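Local atomic coordinates of VESB protease (Vibrio cholerae, PDB entry 4LK4), a protein that probably acts as a secreted, trypsin-like serine endopeptidase of the S1 family that cleaves peptide bonds in proteins. Residues A[172-177]-A[215-220]; A[183-188]-A[229-234]. The protein carries 1 engineered substitution. One frame throughout, in Å; residues are numbered along the deposited sequence.

Interaction 1: residues A[172-177]-A[215-220]; sequences MQHGIS and VSWGDE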
ATOM      1  N   MET A 172      11.888  17.814   9.339  1.00 55.54           N
ATOM      2  CA  MET A 172      10.533  17.416   8.974  1.00 54.70           C
ATOM      3  C   MET A 172       9.641  16.982  10.152  1.00 56.59           C
ATOM      4  O   MET A 172       8.434  17.212  10.124  1.00 57.13           O
ATOM      5  CB  MET A 172      10.607  16.336   7.898  1.00 51.76           C
ATOM      6  CG  MET A 172      11.272  16.809   6.593  1.00 50.61           C
ATOM      7  SD  MET A 172      10.593  18.357   5.953  1.00 53.25           S
ATOM      8  CE  MET A 172       8.994  17.848   5.381  1.00 52.72           C
ATOM      9  N   GLN A 173      10.237  16.376  11.178  1.00 58.02           N
ATOM     10  CA  GLN A 173       9.542  16.026  12.396  1.00 60.99           C
ATOM     11  C   GLN A 173       8.363  15.064  12.137  1.00 61.47           C
ATOM     12  O   GLN A 173       8.586  13.963  11.664  1.00 61.35           O
ATOM     13  CB  GLN A 173       9.127  17.306  13.116  1.00 65.32           C
ATOM     14  CG  GLN A 173      10.271  18.293  13.296  1.00 68.36           C
ATOM     15  CD  GLN A 173      10.075  19.209  14.487  1.00 73.75           C
ATOM     16  OE1 GLN A 173       9.890  18.744  15.620  1.00 76.67           O
ATOM     17  NE2 GLN A 173      10.090  20.518  14.241  1.00 76.27           N
ATOM     18  N   HIS A 174       7.130  15.456  12.451  1.00 63.52           N
ATOM     19  CA  HIS A 174       5.953  14.616  12.242  1.00 63.59           C
ATOM     20  C   HIS A 174       6.228  13.120  12.466  1.00 62.32           C
ATOM     21  O   HIS A 174       5.879  12.246  11.650  1.00 60.05           O
ATOM     22  CB  HIS A 174       5.322  14.945  10.889  1.00 63.47           C
ATOM     23  CG  HIS A 174       4.789  16.344  10.821  1.00 67.83           C
ATOM     24  ND1 HIS A 174       5.607  17.449  10.715  1.00 69.96           N
ATOM     25  CD2 HIS A 174       3.526  16.825  10.918  1.00 72.35           C
ATOM     26  CE1 HIS A 174       4.873  18.548  10.723  1.00 72.88           C
ATOM     27  NE2 HIS A 174       3.606  18.197  10.850  1.00 74.48           N
ATOM     28  N   GLY A 175       6.872  12.855  13.605  1.00 63.27           N
ATOM     29  CA  GLY A 175       7.083  11.495  14.104  1.00 63.80           C
ATOM     30  C   GLY A 175       8.114  10.676  13.349  1.00 62.34           C
ATOM     31  O   GLY A 175       8.137   9.450  13.477  1.00 64.66           O
ATOM     32  N   ILE A 176       8.970  11.357  12.581  1.00 58.91           N
ATOM     33  CA  ILE A 176      10.056  10.731  11.857  1.00 55.26           C
ATOM     34  C   ILE A 176      11.114  10.356  12.867  1.00 56.87           C
ATOM     35  O   ILE A 176      11.403  11.119  13.790  1.00 60.65           O
ATOM     36  CB  ILE A 176      10.651  11.694  10.806  1.00 53.75           C
ATOM     37  CG1 ILE A 176       9.658  11.881   9.655  1.00 51.95           C
ATOM     38  CG2 ILE A 176      11.976  11.169  10.267  1.00 52.20           C
ATOM     39  CD1 ILE A 176       9.907  13.128   8.845  1.00 52.22           C
ATOM     40  N   SER A 177      11.702   9.186  12.688  1.00 55.09           N
ATOM     41  CA  SER A 177      12.700   8.718  13.620  1.00 57.01           C
ATOM     42  C   SER A 177      14.066   9.147  13.130  1.00 56.89           C
ATOM     43  O   SER A 177      14.278   9.358  11.944  1.00 55.15           O
ATOM     44  CB  SER A 177      12.625   7.197  13.787  1.00 57.20           C
ATOM     45  OG  SER A 177      13.682   6.717  14.600  1.00 59.01           O
ATOM     46  N   VAL A 215       6.626   7.708  -2.530  1.00 36.96           N
ATOM     47  CA  VAL A 215       6.416   9.111  -2.256  1.00 37.23           C
ATOM     48  C   VAL A 215       5.308   9.275  -1.237  1.00 37.80           C
ATOM     49  O   VAL A 215       4.225   8.735  -1.446  1.00 38.27           O
ATOM     50  CB  VAL A 215       6.077   9.847  -3.540  1.00 37.88           C
ATOM     51  CG1 VAL A 215       5.701  11.301  -3.246  1.00 38.90           C
ATOM     52  CG2 VAL A 215       7.271   9.784  -4.478  1.00 37.81           C
ATOM     53  N   SER A 216       5.571   9.980  -0.132  1.00 37.93           N
ATOM     54  CA  SER A 216       4.579  10.132   0.935  1.00 39.13           C
ATOM     55  C   SER A 216       4.160  11.600   1.150  1.00 40.00           C
ATOM     56  O   SER A 216       3.026  11.949   0.940  1.00 40.12           O
ATOM     57  CB  SER A 216       5.078   9.503   2.246  1.00 40.14           C
ATOM     58  OG  SER A 216       4.134   9.672   3.335  1.00 41.90           O
ATOM     59  N   TRP A 217       5.069  12.469   1.563  1.00 40.49           N
ATOM     60  CA  TRP A 217       4.681  13.869   1.852  1.00 41.89           C
ATOM     61  C   TRP A 217       5.888  14.802   1.907  1.00 41.33           C
ATOM     62  O   TRP A 217       7.016  14.352   1.618  1.00 40.80           O
ATOM     63  CB  TRP A 217       3.867  13.939   3.148  1.00 43.69           C
ATOM     64  CG  TRP A 217       4.643  13.670   4.399  1.00 44.68           C
ATOM     65  CD1 TRP A 217       4.908  12.446   4.953  1.00 44.77           C
ATOM     66  CD2 TRP A 217       5.199  14.639   5.300  1.00 46.13           C
ATOM     67  NE1 TRP A 217       5.611  12.595   6.126  1.00 45.74           N
ATOM     68  CE2 TRP A 217       5.808  13.931   6.355  1.00 46.56           C
ATOM     69  CE3 TRP A 217       5.257  16.038   5.309  1.00 47.27           C
ATOM     70  CZ2 TRP A 217       6.456  14.566   7.399  1.00 48.19           C
ATOM     71  CZ3 TRP A 217       5.918  16.672   6.347  1.00 48.87           C
ATOM     72  CH2 TRP A 217       6.503  15.935   7.382  1.00 49.37           C
ATOM     73  N   GLY A 218       5.653  16.070   2.260  1.00125.02           N
ATOM     74  CA  GLY A 218       6.694  17.099   2.317  1.00124.54           C
ATOM     75  C   GLY A 218       6.764  17.727   0.949  1.00123.51           C
ATOM     76  O   GLY A 218       6.034  17.305   0.061  1.00123.08           O
ATOM     77  N   ASP A 219       7.625  18.725   0.761  1.00123.34           N
ATOM     78  CA  ASP A 219       7.859  19.305  -0.582  1.00122.71           C
ATOM     79  C   ASP A 219       6.552  19.715  -1.296  1.00121.84           C
ATOM     80  O   ASP A 219       6.419  19.545  -2.508  1.00121.35           O
ATOM     81  CB  ASP A 219       8.649  18.312  -1.483  1.00122.75           C
ATOM     82  CG  ASP A 219      10.168  18.490  -1.415  1.00123.77           C
ATOM     83  OD1 ASP A 219      10.657  19.435  -0.763  1.00124.48           O
ATOM     84  OD2 ASP A 219      10.877  17.668  -2.038  1.00124.12           O
ATOM     85  N   GLU A 220       5.588  20.246  -0.543  1.00121.92           N
ATOM     86  CA  GLU A 220       4.302  20.691  -1.117  1.00121.66           C
ATOM     87  C   GLU A 220       4.397  22.072  -1.803  1.00121.89           C
ATOM     88  O   GLU A 220       3.567  22.404  -2.650  1.00121.95           O
ATOM     89  CB  GLU A 220       3.177  20.689  -0.051  1.00122.04           C
ATOM     90  CG  GLU A 220       3.505  21.406   1.266  1.00122.53           C
ATOM     91  CD  GLU A 220       2.274  21.706   2.123  1.00123.00           C
ATOM     92  OE1 GLU A 220       1.165  21.234   1.779  1.00123.02           O
ATOM     93  OE2 GLU A 220       2.417  22.416   3.150  1.00123.44           O
TER
HETATM   94  O   HOH W   1       5.882  11.131   8.906  1.00 56.75           O
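W217 reaches from segment 215-220 into the bend of 172-177, where M172, H174 and I176 gather round the benzo part of its indole. The apolar contacts are made mainly by two methyl ends. The M172 chain is bent at chi2 and chi3, and its terminal CE lies 3.4 Å from W217 CZ3 and also approaches G218 CA at 3.9 Å. On the same side of the indole plane as M172 CE, I176 CD1 approaches W217 CZ2 at 4.0 Å. The aromatic contact belongs to H174: in an offset edge-to-face pair the indole edge is turned toward the imidazole face, with ring planes at 64°, while H174 CB, coming from the opposite side of the indole, touches W217 CZ2 at 3.7 Å.

Polar contacts accompany this packing. H174 ND1 donates a nearly straight bond to M172 O (2.9 Å), with the acceptor close to the imidazole plane, so the rotation of the ring is tied to the end of helix 165-172. A water joins the segments, giving to H174 O and accepting from W217 NE1. Within the bend, a type I' turn from Q173 to I176 is closed by the bond from I176 N to Q173 O. At the edge of the indole, in its plane, lies S216 OG, which bonds to D103 OD2.

The Ser-Trp-Gly sequence 216-218, with its tryptophan packed against the loop that follows a disulfide-bearing helix, is characteristic of the chymotrypsin fold; in relatives the equivalent tryptophan lines the non-primed substrate subsites, and W217 probably does the same here.

Interaction 2: residues A[183-188]-A[229-234]; sequences TNFCAA and GVYTNV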
ATOM      1  N   THR A 183      10.199   3.708   9.369  1.00 49.68           N
ATOM      2  CA  THR A 183       9.146   3.804   8.407  1.00 48.02           C
ATOM      3  C   THR A 183       9.388   4.753   7.230  1.00 45.91           C
ATOM      4  O   THR A 183       8.785   4.562   6.174  1.00 45.20           O
ATOM      5  CB  THR A 183       7.832   4.253   9.104  1.00 49.24           C
ATOM      6  OG1 THR A 183       6.762   4.268   8.146  1.00 49.25           O
ATOM      7  CG2 THR A 183       7.948   5.654   9.690  1.00 48.98           C
ATOM      8  N   ASN A 184      10.164   5.810   7.417  1.00 44.84           N
ATOM      9  CA  ASN A 184      10.364   6.724   6.323  1.00 44.44           C
ATOM     10  C   ASN A 184      11.682   7.456   6.372  1.00 45.34           C
ATOM     11  O   ASN A 184      12.376   7.447   7.399  1.00 48.46           O
ATOM     12  CB  ASN A 184       9.181   7.693   6.185  1.00 44.50           C
ATOM     13  CG  ASN A 184       8.911   8.504   7.445  1.00 45.21           C
ATOM     14  OD1 ASN A 184       9.748   8.627   8.327  1.00 46.38           O
ATOM     15  ND2 ASN A 184       7.730   9.088   7.507  1.00 45.95           N
ATOM     16  N   PHE A 185      12.050   8.030   5.229  1.00 44.11           N
ATOM     17  CA  PHE A 185      13.289   8.815   5.089  1.00 43.82           C
ATOM     18  C   PHE A 185      13.054  10.029   4.197  1.00 44.22           C
ATOM     19  O   PHE A 185      11.995  10.163   3.580  1.00 44.18           O
ATOM     20  CB  PHE A 185      14.412   7.948   4.488  1.00 42.81           C
ATOM     21  CG  PHE A 185      14.169   7.522   3.066  1.00 40.67           C
ATOM     22  CD1 PHE A 185      14.542   8.326   2.012  1.00 40.06           C
ATOM     23  CD2 PHE A 185      13.576   6.305   2.785  1.00 39.71           C
ATOM     24  CE1 PHE A 185      14.346   7.910   0.705  1.00 39.11           C
ATOM     25  CE2 PHE A 185      13.334   5.911   1.490  1.00 38.49           C
ATOM     26  CZ  PHE A 185      13.730   6.712   0.448  1.00 38.68           C
ATOM     27  N   CYS A 186      14.073  10.871   4.106  1.00 45.81           N
ATOM     28  CA  CYS A 186      14.020  12.123   3.394  1.00 46.88           C
ATOM     29  C   CYS A 186      14.991  12.139   2.239  1.00 46.00           C
ATOM     30  O   CYS A 186      16.055  11.529   2.289  1.00 45.38           O
ATOM     31  CB  CYS A 186      14.454  13.264   4.315  1.00 50.71           C
ATOM     32  SG  CYS A 186      13.253  13.731   5.559  1.00 54.47           S
ATOM     33  N   ALA A 187      14.651  12.917   1.228  1.00 45.18           N
ATOM     34  CA  ALA A 187      15.551  13.161   0.136  1.00 45.74           C
ATOM     35  C   ALA A 187      15.283  14.543  -0.382  1.00 47.22           C
ATOM     36  O   ALA A 187      14.154  15.036  -0.339  1.00 46.79           O
ATOM     37  CB  ALA A 187      15.323  12.147  -0.951  1.00 45.15           C
ATOM     38  N   ALA A 188      16.326  15.163  -0.896  1.00 48.60           N
ATOM     39  CA  ALA A 188      16.270  16.563  -1.246  1.00 50.66           C
ATOM     40  C   ALA A 188      16.409  16.786  -2.717  1.00 51.84           C
ATOM     41  O   ALA A 188      17.258  16.192  -3.389  1.00 50.81           O
ATOM     42  CB  ALA A 188      17.366  17.321  -0.512  1.00 52.09           C
ATOM     43  N   GLY A 229      11.552  16.093   0.914  1.00 47.49           N
ATOM     44  CA  GLY A 229      10.463  15.190   0.606  1.00 44.34           C
ATOM     45  C   GLY A 229      10.628  13.983   1.502  1.00 43.69           C
ATOM     46  O   GLY A 229      11.754  13.573   1.803  1.00 41.82           O
ATOM     47  N   VAL A 230       9.492  13.418   1.934  1.00 42.82           N
ATOM     48  CA  VAL A 230       9.489  12.280   2.821  1.00 41.48           C
ATOM     49  C   VAL A 230       8.942  11.063   2.094  1.00 39.90           C
ATOM     50  O   VAL A 230       7.894  11.128   1.458  1.00 38.48           O
ATOM     51  CB  VAL A 230       8.649  12.606   4.035  1.00 42.78           C
ATOM     52  CG1 VAL A 230       8.534  11.399   4.932  1.00 42.83           C
ATOM     53  CG2 VAL A 230       9.264  13.782   4.773  1.00 45.01           C
ATOM     54  N   TYR A 231       9.651   9.949   2.219  1.00 39.63           N
ATOM     55  CA  TYR A 231       9.396   8.754   1.418  1.00 38.49           C
ATOM     56  C   TYR A 231       9.274   7.557   2.334  1.00 39.82           C
ATOM     57  O   TYR A 231      10.107   7.353   3.221  1.00 42.24           O
ATOM     58  CB  TYR A 231      10.543   8.530   0.428  1.00 38.02           C
ATOM     59  CG  TYR A 231      10.761   9.698  -0.500  1.00 38.02           C
ATOM     60  CD1 TYR A 231      11.528  10.787  -0.118  1.00 38.71           C
ATOM     61  CD2 TYR A 231      10.168   9.722  -1.749  1.00 37.74           C
ATOM     62  CE1 TYR A 231      11.678  11.874  -0.947  1.00 39.39           C
ATOM     63  CE2 TYR A 231      10.330  10.783  -2.600  1.00 38.68           C
ATOM     64  CZ  TYR A 231      11.076  11.858  -2.198  1.00 40.41           C
ATOM     65  OH  TYR A 231      11.228  12.881  -3.095  1.00 42.41           O
ATOM     66  N   THR A 232       8.224   6.767   2.149  1.00 40.09           N
ATOM     67  CA  THR A 232       8.075   5.568   2.912  1.00 40.07           C
ATOM     68  C   THR A 232       9.232   4.656   2.524  1.00 40.97           C
ATOM     69  O   THR A 232       9.609   4.580   1.353  1.00 40.39           O
ATOM     70  CB  THR A 232       6.734   4.904   2.649  1.00 40.84           C
ATOM     71  OG1 THR A 232       5.678   5.792   3.043  1.00 41.50           O
ATOM     72  CG2 THR A 232       6.600   3.621   3.438  1.00 41.62           C
ATOM     73  N   ASN A 233       9.801   4.004   3.534  1.00 40.96           N
ATOM     74  CA  ASN A 233      10.986   3.200   3.402  1.00 42.28           C
ATOM     75  C   ASN A 233      10.693   1.734   3.000  1.00 43.48           C
ATOM     76  O   ASN A 233      10.294   0.931   3.829  1.00 44.91           O
ATOM     77  CB  ASN A 233      11.705   3.267   4.735  1.00 43.53           C
ATOM     78  CG  ASN A 233      12.945   2.408   4.785  1.00 45.23           C
ATOM     79  OD1 ASN A 233      13.248   1.638   3.857  1.00 45.66           O
ATOM     80  ND2 ASN A 233      13.687   2.536   5.883  1.00 46.61           N
ATOM     81  N   VAL A 234      10.909   1.387   1.735  1.00 43.86           N
ATOM     82  CA  VAL A 234      10.565   0.064   1.265  1.00 45.22           C
ATOM     83  C   VAL A 234      11.379  -1.056   1.932  1.00 46.23           C
ATOM     84  O   VAL A 234      10.847  -2.163   2.168  1.00 45.53           O
ATOM     85  CB  VAL A 234      10.673  -0.025  -0.264  1.00 46.48           C
ATOM     86  CG1 VAL A 234      10.661  -1.467  -0.760  1.00 48.89           C
ATOM     87  CG2 VAL A 234       9.526   0.719  -0.896  1.00 45.50           C
TER
HETATM   88  O   HOH W   2       5.763   6.098   5.799  1.00 41.82           O
HETATM   89  O   HOH W   3      14.356   5.401   6.905  1.00 44.99           O
HETATM   90  O   HOH W   4      12.366  14.955  -2.513  1.00 50.90           O
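N184 to A187 pair with T232 to G229 as antiparallel strands, whose short axes lie 4.5 Å apart with their directions at 143°, a marked twist. F185 with Y231 and A187 with G229 are hydrogen-bonded pairs, each joined by two bonds: Y231 N to F185 O is the shortest at 2.7 Å, and A187 N meets G229 O at 3.0 Å. At the start of strand 184-188, N233 N gives a straight bond (168°) to T183 O, from above the carbonyl plane. CA-H groups of the non-hydrogen-bonded residues point at neighbouring carbonyls, the closest C186 CA to G229 O at 3.1 Å.

On the face that holds F185, A187 and Y231, the F185 CG sits between its backbone N and carbonyl carbon (chi1 66°), and the ring spreads over the neighbouring strand. Y231 CB lies over one face of it in a CH-pi contact, 3.7 Å from CZ; the two rings are nearly parallel but slid so far apart that they barely overlap. The Y231 side chain crosses that of F185 obliquely and brings CE1 to 3.7 Å from A187 CB. On the face of C186 and V230, SG, disulfide-bonded to C168 of helix 165-172, packs near V230 CG2, and N184 ND2 rests against V230 CG1 at 3.6 Å.

All direct hydrogen bonds across the pair are backbone to backbone, while the facing side chains are chiefly apolar; a water also links T183 OG1 and T232 OG1, and T183, T232 and N233 have further polar partners in N102, D103 and S182 respectively.

Interaction 2 is buried throughout, a strand pair within the sheet of one trypsin-like lobe, whereas interaction 1 is only partly buried and reaches the surface at H174. The two meet at V230: S216 and W217 both face it in a classic beta bulge, and W217 O probably accepts a hydrogen bond from V230 N (2.7 Å). Strand 229-233 therefore carries strand 184-189 on one edge and the strand leading into 215-220 on the other. M172 also packs on V230 and C186, and I176 on N184. Backbone bonds dominate in the sheet; at the loop, aromatic and methyl contacts with a bridging water take over.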